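PDB 5ZHB: cellobiose 2-epimerase from Caldibacillus thermoamylovorans, which catalyses the reversible 2-epimerization of the reducing-end glucose of cellobiose, giving 4-O-beta-D-glucosyl-D-mannose. Local coordinates for residues A[9-13]-A[66-71]; A[61-66]-A[382-386]; A[122-126]-A[195-199]; A[250-254]-A[375-379]. One frame throughout, in Å; residues are numbered along the deposited sequence.

Contact 1 of 4, residues A[9-13]-A[66-71]; sequences RNELE and LKKEAY
L66 reaches over to R9, L12 and E13 of the facing helix. Its rotamer is m,t. CD2 of L66 lies over one face of the R9 guanidinium, 3.6 Å from R9 CZ. CD1 of L66 is 3.8 Å from L12 CD2 and 3.5 Å from E13 OE2. Segment 9-13 is helical. L66 ends a helix, K67 leaves it with positive phi (75/11), K68 is extended (-76/133), and Y71 is helical again. The nearest CA atoms are those of E13 and L66, 9.3 Å apart. E13 (m,t) joins a salt-bridge network: R9 NE to E13 OE1 at 3.1 Å and K68 NZ to E13 OE2 at 3.2 Å. Y71 OH also donates to E13 OE2 at 3.1 Å. In the (alpha/alpha)6 barrel, the carboxylate thus ties outer helix 2-21 to the turn linking inner helix 49-66 to outer helix 69-86. L12 also packs on A378 and L382 of inner helix 375-387, while Y71 lies on A62 and Y63 of helix 49-66 and on L17 of helix 2-21.

Contact 2 of 4, residues A[61-66]-A[382-386]; sequences AAYRVL and LEFIE
Helices 61-66 and 382-386 run nearly parallel. Their short axes cross at 19° with a closest approach of 10.5 Å. The nearest CA atoms are A62 and L382, 7.0 Å apart, so the closest backbone lies at the start of both segments. L382 is the main bump. Its m,t side chain is a knob in the hole formed by A61, A62, V65 and L66. CD1 of L382 enters the alanine side, 3.8 Å from A61 CB and 3.7 Å from A62 N. CD2 of L382 meets the larger residues, 3.9 Å from V65 CB and 4.1 Å from L66 CD1. The small alanines leave the hollow that the leucine fills. One turn further on, I385 (m,t) continues the packing. Its CG2 is 3.6 Å from V65 CG1, and its CD1 is 4.3 Å from L66 CD2. V65, with chi1 t, therefore bridges L382 and I385. Past the apolar patch, R64 NH1 forms a salt bridge with E386 OE1 at 3.0 Å. R64 NE is held by E123 of helix 111-128. From outside, L12 of helix 2-21 covers both L66 and L382. Parallel inner helices with outer helices behind them are the mark of the (alpha/alpha)6 barrel of the GlcNAc 2-epimerase family. Here the first and last helices of the inner ring meet and close it.

Contact 3 of 4, residues A[122-126]-A[195-199]; sequences TEYYR and NLYRV
N195 ND2 donates to E123 OE1 at 3.0 Å and to T122 OG1 at 3.0 Å. E123 OE1 also takes R126 NH1 at 3.0 Å in a salt bridge, and E123 OE2 pairs with R64 of helix 49-66. N195 OD1 accepts R198 NH1 at 2.9 Å. A water donates to both E123 OE1 and N195 OD1, at 2.8 Å each, and so bridges the two helices. T122 (chi1 p) also bonds through OG1 to V118 O. Helices 111-128 and 183-199 are successive inner helices of the (alpha/alpha)6 barrel, so they run in a similar direction. Their short axes cross at 33° and approach to 9.3 Å. The closest CA pair is T122 and L196, 5.7 Å. Around the polar core, R198 CD lies over one face of the R126 guanidinium, 3.8 Å from R126 NH1. T122 CG2 touches L196 CD1 at 3.6 Å. V199 fills the far end: CG2 is 3.4 Å from R126 CG, and CG1 is 3.7 Å from Y125 CD2. L134 of outer helix 131-145 packs on both Y125 and V199.

Contact 4 of 4, residues A[250-254]-A[375-379]; sequences EASWL and YHNAR
Two inner helices of the (alpha/alpha)6 barrel meet here across its interior, where members of this family probably bind the sugar. Both segments are helical. The axes of these short segments come no nearer than 14.4 Å, at 55° to each other, with E250 and H376 the nearest CA atoms at 9.9 Å. Long side chains span the gap. R379 (chi1 t, chi2 t, chi3 p) makes a salt bridge from NH2 to E250 OE2 at 3.2 Å, with a weak hydrogen bond. Its strongest partner is E191, which forms a salt bridge with NH1. NH1 also bonds to Y119 OH, and NH2 forms another salt bridge with E311. E191 accepts Y375 OH as well. E311 takes W253 NE1 on one oxygen and H376 ND1 on the other. The buried charges and donors are thus shared among several helices. E250 (t,t) reaches H376 at the ring edge, OE2 to CE1 at 3.5 Å. L254 CD2 touches R379 NH1 at 3.6 Å. W253 sets its indole edge over one face of the R379 guanidinium, with CZ2 3.5 Å from R379 NE.

All four contacts belong to one helical barrel. Contacts 1 and 2 are 8 Å apart between centres, share L66 and touch through L12 and L382. Contact 1 joins outer helix 2-21 to the turn from inner helix 49-66 to outer helix 69-86. Contacts 2 and 3 lie on the inner ring, their centres about 14 Å apart, linked by the R64 NE to E123 OE2 salt bridge at 2.8 Å. Contact 4 shares helix 375-387 with contact 2, but its centre is only about 6 Å from the chain centre. Along the chain, the segments of contacts 1 and 2 alternate, and contact 1 closes before contact 3 opens. Contact 2 joins the two ends of the barrel's sequence, with contacts 3 and 4 in series between them.

Contact 1 of 4, residues A[9-13]-A[66-71]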
loop_
_atom_site.group_PDB
_atom_site.type_symbol
_atom_site.label_atom_id
_atom_site.label_comp_id
_atom_site.label_asym_id
_atom_site.label_seq_id
_atom_site.Cartn_x
_atom_site.Cartn_y
_atom_site.Cartn_z
ATOM N N ARG A 9 4.041 -18.556 4.065
ATOM C CA ARG A 9 3.252 -18.684 5.277
ATOM C C ARG A 9 4.136 -18.830 6.515
ATOM O O ARG A 9 3.814 -18.260 7.545
ATOM C CB ARG A 9 2.358 -19.922 5.175
ATOM C CG ARG A 9 1.284 -19.989 6.243
ATOM C CD ARG A 9 0.556 -21.331 6.110
ATOM N NE ARG A 9 -0.449 -21.469 7.165
ATOM C CZ ARG A 9 -1.719 -21.833 6.991
ATOM N NH1 ARG A 9 -2.197 -22.081 5.781
ATOM N NH2 ARG A 9 -2.514 -21.937 8.044
ATOM N N ASN A 10 5.200 -19.643 6.430
ATOM C CA ASN A 10 6.175 -19.762 7.500
ATOM C C ASN A 10 6.780 -18.389 7.810
ATOM O O ASN A 10 6.909 -18.021 8.976
ATOM C CB ASN A 10 7.216 -20.806 7.133
ATOM C CG ASN A 10 8.355 -20.879 8.116
ATOM O OD1 ASN A 10 9.495 -20.509 7.795
ATOM N ND2 ASN A 10 8.062 -21.322 9.322
ATOM N N GLU A 11 7.167 -17.649 6.765
ATOM C CA GLU A 11 7.779 -16.331 6.940
ATOM C C GLU A 11 6.790 -15.432 7.662
ATOM O O GLU A 11 7.156 -14.764 8.649
ATOM C CB GLU A 11 8.338 -15.756 5.632
ATOM C CG GLU A 11 8.892 -14.333 5.740
ATOM C CD GLU A 11 10.029 -14.121 6.738
ATOM O OE1 GLU A 11 10.705 -15.113 7.081
ATOM O OE2 GLU A 11 10.236 -12.974 7.191
ATOM N N LEU A 12 5.532 -15.490 7.240
ATOM C CA LEU A 12 4.505 -14.629 7.801
ATOM C C LEU A 12 4.285 -14.934 9.284
ATOM O O LEU A 12 4.328 -14.035 10.110
ATOM C CB LEU A 12 3.205 -14.774 7.030
ATOM C CG LEU A 12 2.015 -13.993 7.582
ATOM C CD1 LEU A 12 2.323 -12.501 7.608
ATOM C CD2 LEU A 12 0.804 -14.297 6.747
ATOM N N GLU A 13 4.007 -16.200 9.593
ATOM C CA GLU A 13 3.529 -16.596 10.914
ATOM C C GLU A 13 4.678 -16.716 11.911
ATOM O O GLU A 13 4.456 -16.514 13.092
ATOM C CB GLU A 13 2.744 -17.901 10.789
ATOM C CG GLU A 13 1.452 -17.718 10.003
ATOM C CD GLU A 13 0.380 -18.770 10.235
ATOM O OE1 GLU A 13 0.526 -19.867 9.653
ATOM O OE2 GLU A 13 -0.583 -18.481 11.001
ATOM N N LEU A 66 -6.091 -16.668 8.087
ATOM C CA LEU A 66 -5.448 -17.705 8.879
ATOM C C LEU A 66 -6.203 -18.030 10.166
ATOM O O LEU A 66 -5.905 -19.057 10.757
ATOM C CB LEU A 66 -4.023 -17.299 9.209
ATOM C CG LEU A 66 -3.111 -17.099 7.999
ATOM C CD1 LEU A 66 -1.811 -16.462 8.451
ATOM C CD2 LEU A 66 -2.871 -18.406 7.253
ATOM N N LYS A 67 -7.043 -17.101 10.656
ATOM C CA LYS A 67 -8.084 -17.382 11.638
ATOM C C LYS A 67 -7.535 -17.582 13.052
ATOM O O LYS A 67 -8.293 -17.975 13.927
ATOM C CB LYS A 67 -8.953 -18.578 11.228
ATOM C CG LYS A 67 -9.690 -18.399 9.907
ATOM C CD LYS A 67 -10.374 -19.672 9.433
ATOM C CE LYS A 67 -10.328 -19.886 7.953
ATOM N NZ LYS A 67 -11.431 -19.202 7.277
ATOM N N LYS A 68 -6.257 -17.274 13.301
ATOM C CA LYS A 68 -5.713 -17.357 14.644
ATOM C C LYS A 68 -6.207 -16.170 15.461
ATOM O O LYS A 68 -6.104 -15.038 15.001
ATOM C CB LYS A 68 -4.185 -17.319 14.626
ATOM C CG LYS A 68 -3.459 -18.570 14.167
ATOM C CD LYS A 68 -1.999 -18.573 14.625
ATOM C CE LYS A 68 -1.342 -19.920 14.609
ATOM N NZ LYS A 68 -1.436 -20.501 13.267
ATOM N N GLU A 69 -6.680 -16.420 16.690
ATOM C CA GLU A 69 -7.363 -15.401 17.475
ATOM C C GLU A 69 -6.384 -14.315 17.938
ATOM O O GLU A 69 -6.787 -13.178 18.147
ATOM C CB GLU A 69 -8.092 -16.038 18.664
ATOM C CG GLU A 69 -9.352 -15.289 19.103
ATOM C CD GLU A 69 -10.599 -15.375 18.214
ATOM O OE1 GLU A 69 -10.615 -16.028 17.134
ATOM O OE2 GLU A 69 -11.618 -14.775 18.639
ATOM N N ALA A 70 -5.102 -14.642 18.099
ATOM C CA ALA A 70 -4.115 -13.626 18.439
ATOM C C ALA A 70 -4.135 -12.483 17.414
ATOM O O ALA A 70 -3.975 -11.323 17.788
ATOM C CB ALA A 70 -2.741 -14.227 18.540
ATOM N N TYR A 71 -4.380 -12.806 16.137
ATOM C CA TYR A 71 -4.341 -11.814 15.071
ATOM C C TYR A 71 -5.513 -10.841 15.210
ATOM O O TYR A 71 -5.345 -9.641 14.997
ATOM C CB TYR A 71 -4.308 -12.483 13.687
ATOM C CG TYR A 71 -3.124 -13.404 13.429
ATOM C CD1 TYR A 71 -1.920 -13.279 14.122
ATOM C CD2 TYR A 71 -3.218 -14.404 12.471
ATOM C CE1 TYR A 71 -0.849 -14.124 13.876
ATOM C CE2 TYR A 71 -2.168 -15.270 12.230
ATOM C CZ TYR A 71 -0.988 -15.133 12.933
ATOM O OH TYR A 71 0.032 -15.978 12.643
#

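Contact 2 of 4, residues A[61-66]-A[382-386]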
loop_
_atom_site.group_PDB
_atom_site.type_symbol
_atom_site.label_atom_id
_atom_site.label_comp_id
_atom_site.label_asym_id
_atom_site.label_seq_id
_atom_site.Cartn_x
_atom_site.Cartn_y
_atom_site.Cartn_z
ATOM N N ALA A 61 -6.592 -8.818 7.997
ATOM C CA ALA A 61 -6.458 -9.739 6.877
ATOM C C ALA A 61 -5.820 -11.051 7.334
ATOM O O ALA A 61 -6.223 -12.092 6.837
ATOM C CB ALA A 61 -5.640 -9.134 5.752
ATOM N N ALA A 62 -4.773 -10.989 8.182
ATOM C CA ALA A 62 -4.150 -12.196 8.696
ATOM C C ALA A 62 -5.199 -13.063 9.388
ATOM O O ALA A 62 -5.210 -14.287 9.208
ATOM C CB ALA A 62 -3.011 -11.911 9.634
ATOM N N TYR A 63 -6.070 -12.418 10.173
ATOM C CA TYR A 63 -7.120 -13.132 10.887
ATOM C C TYR A 63 -8.119 -13.738 9.900
ATOM O O TYR A 63 -8.485 -14.901 10.042
ATOM C CB TYR A 63 -7.810 -12.237 11.921
ATOM C CG TYR A 63 -8.915 -12.962 12.675
ATOM C CD1 TYR A 63 -8.611 -13.949 13.604
ATOM C CD2 TYR A 63 -10.257 -12.673 12.453
ATOM C CE1 TYR A 63 -9.606 -14.617 14.302
ATOM C CE2 TYR A 63 -11.264 -13.342 13.134
ATOM C CZ TYR A 63 -10.937 -14.310 14.069
ATOM O OH TYR A 63 -11.924 -14.965 14.754
ATOM N N ARG A 64 -8.513 -12.981 8.872
ATOM C CA ARG A 64 -9.471 -13.438 7.867
ATOM C C ARG A 64 -9.004 -14.730 7.204
ATOM O O ARG A 64 -9.790 -15.652 6.995
ATOM C CB ARG A 64 -9.657 -12.394 6.759
ATOM C CG ARG A 64 -10.735 -12.767 5.749
ATOM C CD ARG A 64 -11.154 -11.674 4.796
ATOM N NE ARG A 64 -10.040 -10.936 4.203
ATOM C CZ ARG A 64 -9.216 -11.381 3.259
ATOM N NH1 ARG A 64 -9.497 -12.465 2.579
ATOM N NH2 ARG A 64 -8.120 -10.708 2.974
ATOM N N VAL A 65 -7.718 -14.779 6.862
ATOM C CA VAL A 65 -7.175 -15.845 6.053
ATOM C C VAL A 65 -6.737 -16.987 6.954
ATOM O O VAL A 65 -6.967 -18.143 6.608
ATOM C CB VAL A 65 -5.993 -15.360 5.200
ATOM C CG1 VAL A 65 -5.266 -16.524 4.533
ATOM C CG2 VAL A 65 -6.434 -14.320 4.169
ATOM N N LEU A 66 -6.091 -16.668 8.087
ATOM C CA LEU A 66 -5.448 -17.705 8.879
ATOM C C LEU A 66 -6.203 -18.030 10.166
ATOM O O LEU A 66 -5.905 -19.057 10.757
ATOM C CB LEU A 66 -4.023 -17.299 9.209
ATOM C CG LEU A 66 -3.111 -17.099 7.999
ATOM C CD1 LEU A 66 -1.811 -16.462 8.451
ATOM C CD2 LEU A 66 -2.871 -18.406 7.253
ATOM N N LEU A 382 -0.192 -13.328 2.286
ATOM C CA LEU A 382 -1.622 -13.647 2.333
ATOM C C LEU A 382 -2.253 -13.819 0.952
ATOM O O LEU A 382 -3.124 -14.681 0.753
ATOM C CB LEU A 382 -2.342 -12.576 3.136
ATOM C CG LEU A 382 -1.979 -12.534 4.628
ATOM C CD1 LEU A 382 -2.584 -11.310 5.261
ATOM C CD2 LEU A 382 -2.426 -13.791 5.349
ATOM N N GLU A 383 -1.800 -13.025 -0.019
ATOM C CA GLU A 383 -2.335 -13.136 -1.368
ATOM C C GLU A 383 -2.026 -14.518 -1.949
ATOM O O GLU A 383 -2.889 -15.128 -2.582
ATOM C CB GLU A 383 -1.730 -12.022 -2.214
ATOM C CG GLU A 383 -2.485 -10.697 -2.136
ATOM C CD GLU A 383 -3.848 -10.756 -2.797
ATOM O OE1 GLU A 383 -3.947 -11.305 -3.916
ATOM O OE2 GLU A 383 -4.796 -10.229 -2.201
ATOM N N PHE A 384 -0.777 -14.964 -1.817
ATOM C CA PHE A 384 -0.390 -16.290 -2.290
ATOM C C PHE A 384 -1.123 -17.393 -1.534
ATOM O O PHE A 384 -1.625 -18.337 -2.131
ATOM C CB PHE A 384 1.103 -16.505 -2.138
ATOM C CG PHE A 384 1.877 -15.950 -3.317
ATOM C CD1 PHE A 384 2.120 -16.739 -4.434
ATOM C CD2 PHE A 384 2.344 -14.643 -3.315
ATOM C CE1 PHE A 384 2.898 -16.248 -5.486
ATOM C CE2 PHE A 384 3.044 -14.134 -4.400
ATOM C CZ PHE A 384 3.332 -14.936 -5.476
ATOM N N ILE A 385 -1.198 -17.280 -0.212
ATOM C CA ILE A 385 -1.956 -18.260 0.549
ATOM C C ILE A 385 -3.376 -18.421 -0.012
ATOM O O ILE A 385 -3.876 -19.540 -0.198
ATOM C CB ILE A 385 -1.943 -17.881 2.039
ATOM C CG1 ILE A 385 -0.546 -18.073 2.656
ATOM C CG2 ILE A 385 -3.017 -18.685 2.781
ATOM C CD1 ILE A 385 -0.309 -17.336 3.975
ATOM N N GLU A 386 -4.062 -17.305 -0.266
ATOM C CA GLU A 386 -5.461 -17.317 -0.658
ATOM C C GLU A 386 -5.586 -17.736 -2.122
ATOM O O GLU A 386 -6.529 -18.437 -2.495
ATOM C CB GLU A 386 -6.089 -15.942 -0.394
ATOM C CG GLU A 386 -7.548 -15.980 0.064
ATOM C CD GLU A 386 -8.295 -14.640 0.082
ATOM O OE1 GLU A 386 -9.474 -14.618 0.480
ATOM O OE2 GLU A 386 -7.740 -13.601 -0.323
#

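Contact 3 of 4, residues A[122-126]-A[195-199]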
loop_
_atom_site.group_PDB
_atom_site.type_symbol
_atom_site.label_atom_id
_atom_site.label_comp_id
_atom_site.label_asym_id
_atom_site.label_seq_id
_atom_site.Cartn_x
_atom_site.Cartn_y
_atom_site.Cartn_z
ATOM N N THR A 122 -12.562 -1.207 6.406
ATOM C CA THR A 122 -13.360 -2.186 5.686
ATOM C C THR A 122 -12.811 -3.585 5.935
ATOM O O THR A 122 -13.594 -4.494 6.180
ATOM C CB THR A 122 -13.502 -1.824 4.206
ATOM O OG1 THR A 122 -12.238 -1.707 3.555
ATOM C CG2 THR A 122 -14.253 -0.517 4.038
ATOM N N GLU A 123 -11.480 -3.756 5.980
ATOM C CA GLU A 123 -10.913 -5.065 6.243
ATOM C C GLU A 123 -11.288 -5.540 7.655
ATOM O O GLU A 123 -11.624 -6.709 7.870
ATOM C CB GLU A 123 -9.399 -5.042 6.078
ATOM C CG GLU A 123 -8.751 -6.423 6.017
ATOM C CD GLU A 123 -9.120 -7.233 4.775
ATOM O OE1 GLU A 123 -9.672 -6.711 3.780
ATOM O OE2 GLU A 123 -8.858 -8.443 4.855
ATOM N N TYR A 124 -11.247 -4.628 8.628
ATOM C CA TYR A 124 -11.610 -4.974 9.989
ATOM C C TYR A 124 -13.089 -5.352 10.016
ATOM O O TYR A 124 -13.483 -6.301 10.691
ATOM C CB TYR A 124 -11.268 -3.787 10.891
ATOM C CG TYR A 124 -11.546 -4.036 12.367
ATOM C CD1 TYR A 124 -10.754 -4.894 13.097
ATOM C CD2 TYR A 124 -12.542 -3.328 13.036
ATOM C CE1 TYR A 124 -10.969 -5.082 14.451
ATOM C CE2 TYR A 124 -12.778 -3.522 14.383
ATOM C CZ TYR A 124 -11.994 -4.407 15.089
ATOM O OH TYR A 124 -12.180 -4.613 16.438
ATOM N N TYR A 125 -13.896 -4.637 9.228
ATOM C CA TYR A 125 -15.313 -4.944 9.173
ATOM C C TYR A 125 -15.509 -6.358 8.621
ATOM O O TYR A 125 -16.348 -7.106 9.105
ATOM C CB TYR A 125 -16.043 -3.879 8.365
ATOM C CG TYR A 125 -17.539 -4.140 8.290
ATOM C CD1 TYR A 125 -18.382 -3.798 9.345
ATOM C CD2 TYR A 125 -18.089 -4.782 7.190
ATOM C CE1 TYR A 125 -19.751 -4.037 9.274
ATOM C CE2 TYR A 125 -19.445 -5.048 7.119
ATOM C CZ TYR A 125 -20.278 -4.658 8.152
ATOM O OH TYR A 125 -21.611 -4.907 8.021
ATOM N N ARG A 126 -14.698 -6.758 7.636
ATOM C CA ARG A 126 -14.841 -8.086 7.055
ATOM C C ARG A 126 -14.775 -9.159 8.142
ATOM O O ARG A 126 -15.465 -10.167 8.036
ATOM C CB ARG A 126 -13.818 -8.378 5.947
ATOM C CG ARG A 126 -14.031 -7.455 4.756
ATOM C CD ARG A 126 -12.978 -7.566 3.681
ATOM N NE ARG A 126 -13.060 -8.853 2.989
ATOM C CZ ARG A 126 -12.149 -9.330 2.164
ATOM N NH1 ARG A 126 -11.023 -8.673 1.938
ATOM N NH2 ARG A 126 -12.345 -10.504 1.592
ATOM N N ASN A 195 -12.045 -2.414 -1.612
ATOM C CA ASN A 195 -12.320 -3.126 -0.368
ATOM C C ASN A 195 -13.672 -2.706 0.213
ATOM O O ASN A 195 -14.382 -3.536 0.824
ATOM C CB ASN A 195 -11.145 -2.986 0.602
ATOM C CG ASN A 195 -10.858 -4.251 1.366
ATOM O OD1 ASN A 195 -10.832 -5.351 0.788
ATOM N ND2 ASN A 195 -10.642 -4.133 2.674
ATOM N N LEU A 196 -14.024 -1.433 0.013
ATOM C CA LEU A 196 -15.288 -0.902 0.506
ATOM C C LEU A 196 -16.428 -1.601 -0.241
ATOM O O LEU A 196 -17.413 -2.024 0.368
ATOM C CB LEU A 196 -15.333 0.618 0.360
ATOM C CG LEU A 196 -16.606 1.323 0.855
ATOM C CD1 LEU A 196 -16.958 1.012 2.306
ATOM C CD2 LEU A 196 -16.493 2.817 0.677
ATOM N N TYR A 197 -16.260 -1.769 -1.559
ATOM C CA TYR A 197 -17.309 -2.355 -2.386
ATOM C C TYR A 197 -17.512 -3.827 -2.024
ATOM O O TYR A 197 -18.628 -4.333 -2.114
ATOM C CB TYR A 197 -16.975 -2.135 -3.862
ATOM C CG TYR A 197 -18.136 -2.519 -4.762
ATOM C CD1 TYR A 197 -19.170 -1.628 -5.016
ATOM C CD2 TYR A 197 -18.247 -3.817 -5.254
ATOM C CE1 TYR A 197 -20.258 -1.998 -5.793
ATOM C CE2 TYR A 197 -19.307 -4.188 -6.065
ATOM C CZ TYR A 197 -20.316 -3.278 -6.321
ATOM O OH TYR A 197 -21.358 -3.672 -7.096
ATOM N N ARG A 198 -16.451 -4.517 -1.581
ATOM C CA ARG A 198 -16.580 -5.876 -1.078
ATOM C C ARG A 198 -17.565 -5.927 0.084
ATOM O O ARG A 198 -18.175 -6.951 0.329
ATOM C CB ARG A 198 -15.253 -6.474 -0.588
ATOM C CG ARG A 198 -14.225 -6.738 -1.680
ATOM C CD ARG A 198 -12.983 -7.384 -1.076
ATOM N NE ARG A 198 -12.046 -7.899 -2.085
ATOM C CZ ARG A 198 -10.953 -7.289 -2.553
ATOM N NH1 ARG A 198 -10.456 -6.187 -1.987
ATOM N NH2 ARG A 198 -10.378 -7.800 -3.620
ATOM N N VAL A 199 -17.684 -4.843 0.843
ATOM C CA VAL A 199 -18.416 -4.893 2.100
ATOM C C VAL A 199 -19.723 -4.101 2.030
ATOM O O VAL A 199 -20.558 -4.219 2.914
ATOM C CB VAL A 199 -17.334 -4.352 3.057
ATOM C CG1 VAL A 199 -17.749 -3.176 3.922
ATOM C CG2 VAL A 199 -16.674 -5.479 3.817
HETATM O O HOH W 1 -8.299 -6.252 1.441
#

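Contact 4 of 4, residues A[250-254]-A[375-379]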
loop_
_atom_site.group_PDB
_atom_site.type_symbol
_atom_site.label_atom_id
_atom_site.label_comp_id
_atom_site.label_asym_id
_atom_site.label_seq_id
_atom_site.Cartn_x
_atom_site.Cartn_y
_atom_site.Cartn_z
ATOM N N GLU A 250 2.423 -3.316 -8.743
ATOM C CA GLU A 250 1.377 -3.251 -7.739
ATOM C C GLU A 250 0.041 -2.871 -8.381
ATOM O O GLU A 250 -0.952 -3.542 -8.149
ATOM C CB GLU A 250 1.787 -2.211 -6.692
ATOM C CG GLU A 250 0.760 -2.053 -5.569
ATOM C CD GLU A 250 1.127 -0.964 -4.558
ATOM O OE1 GLU A 250 1.858 -0.012 -4.929
ATOM O OE2 GLU A 250 0.695 -1.085 -3.389
ATOM N N ALA A 251 0.025 -1.779 -9.150
ATOM C CA ALA A 251 -1.180 -1.302 -9.808
ATOM C C ALA A 251 -1.792 -2.368 -10.715
ATOM O O ALA A 251 -3.010 -2.529 -10.740
ATOM C CB ALA A 251 -0.860 -0.069 -10.622
ATOM N N SER A 252 -0.927 -3.103 -11.432
ATOM C CA SER A 252 -1.396 -4.175 -12.300
ATOM C C SER A 252 -2.393 -5.048 -11.555
ATOM O O SER A 252 -3.498 -5.250 -12.028
ATOM C CB SER A 252 -0.255 -4.987 -12.844
ATOM O OG SER A 252 -0.727 -6.107 -13.571
ATOM N N TRP A 253 -2.025 -5.580 -10.381
ATOM C CA TRP A 253 -2.892 -6.554 -9.743
ATOM C C TRP A 253 -3.972 -5.899 -8.886
ATOM O O TRP A 253 -5.058 -6.468 -8.762
ATOM C CB TRP A 253 -2.087 -7.592 -8.965
ATOM C CG TRP A 253 -1.532 -7.161 -7.636
ATOM C CD1 TRP A 253 -0.306 -6.630 -7.394
ATOM C CD2 TRP A 253 -2.173 -7.292 -6.357
ATOM N NE1 TRP A 253 -0.161 -6.359 -6.061
ATOM C CE2 TRP A 253 -1.278 -6.776 -5.400
ATOM C CE3 TRP A 253 -3.400 -7.789 -5.924
ATOM C CZ2 TRP A 253 -1.582 -6.762 -4.042
ATOM C CZ3 TRP A 253 -3.711 -7.761 -4.578
ATOM C CH2 TRP A 253 -2.788 -7.295 -3.648
ATOM N N LEU A 254 -3.707 -4.697 -8.362
ATOM C CA LEU A 254 -4.760 -3.938 -7.682
ATOM C C LEU A 254 -5.862 -3.492 -8.651
ATOM O O LEU A 254 -7.033 -3.623 -8.334
ATOM C CB LEU A 254 -4.199 -2.741 -6.921
ATOM C CG LEU A 254 -3.310 -3.063 -5.711
ATOM C CD1 LEU A 254 -2.841 -1.780 -5.066
ATOM C CD2 LEU A 254 -3.986 -3.949 -4.670
ATOM N N TYR A 375 2.102 -4.070 6.090
ATOM C CA TYR A 375 1.054 -4.208 5.085
ATOM C C TYR A 375 1.582 -4.876 3.814
ATOM O O TYR A 375 0.999 -5.878 3.380
ATOM C CB TYR A 375 0.370 -2.851 4.882
ATOM C CG TYR A 375 0.037 -2.380 3.473
ATOM C CD1 TYR A 375 -1.116 -2.788 2.817
ATOM C CD2 TYR A 375 0.840 -1.437 2.829
ATOM C CE1 TYR A 375 -1.467 -2.298 1.561
ATOM C CE2 TYR A 375 0.501 -0.931 1.577
ATOM C CZ TYR A 375 -0.642 -1.382 0.925
ATOM O OH TYR A 375 -1.006 -0.868 -0.303
ATOM N N HIS A 376 2.660 -4.345 3.224
ATOM C CA HIS A 376 3.107 -4.855 1.924
ATOM C C HIS A 376 3.524 -6.331 2.015
ATOM O O HIS A 376 3.095 -7.168 1.204
ATOM C CB HIS A 376 4.232 -4.004 1.361
ATOM C CG HIS A 376 3.866 -2.698 0.712
ATOM N ND1 HIS A 376 3.135 -2.618 -0.462
ATOM C CD2 HIS A 376 4.098 -1.429 1.105
ATOM C CE1 HIS A 376 2.938 -1.327 -0.761
ATOM N NE2 HIS A 376 3.548 -0.584 0.157
ATOM N N ASN A 377 4.405 -6.634 2.961
ATOM C CA ASN A 377 4.961 -7.976 3.064
ATOM C C ASN A 377 3.938 -8.990 3.606
ATOM O O ASN A 377 3.900 -10.129 3.107
ATOM C CB ASN A 377 6.334 -7.974 3.734
ATOM C CG ASN A 377 6.360 -7.466 5.158
ATOM O OD1 ASN A 377 5.406 -6.827 5.605
ATOM N ND2 ASN A 377 7.477 -7.698 5.845
ATOM N N ALA A 378 3.103 -8.613 4.584
ATOM C CA ALA A 378 2.032 -9.491 5.021
ATOM C C ALA A 378 1.047 -9.776 3.897
ATOM O O ALA A 378 0.663 -10.928 3.689
ATOM C CB ALA A 378 1.286 -8.939 6.203
ATOM N N ARG A 379 0.594 -8.708 3.226
ATOM C CA ARG A 379 -0.341 -8.836 2.133
ATOM C C ARG A 379 0.210 -9.796 1.069
ATOM O O ARG A 379 -0.534 -10.631 0.560
ATOM C CB ARG A 379 -0.678 -7.452 1.564
ATOM C CG ARG A 379 -1.734 -7.586 0.477
ATOM C CD ARG A 379 -2.308 -6.306 -0.069
ATOM N NE ARG A 379 -1.293 -5.513 -0.760
ATOM C CZ ARG A 379 -1.517 -4.310 -1.293
ATOM N NH1 ARG A 379 -2.725 -3.788 -1.257
ATOM N NH2 ARG A 379 -0.527 -3.655 -1.883
#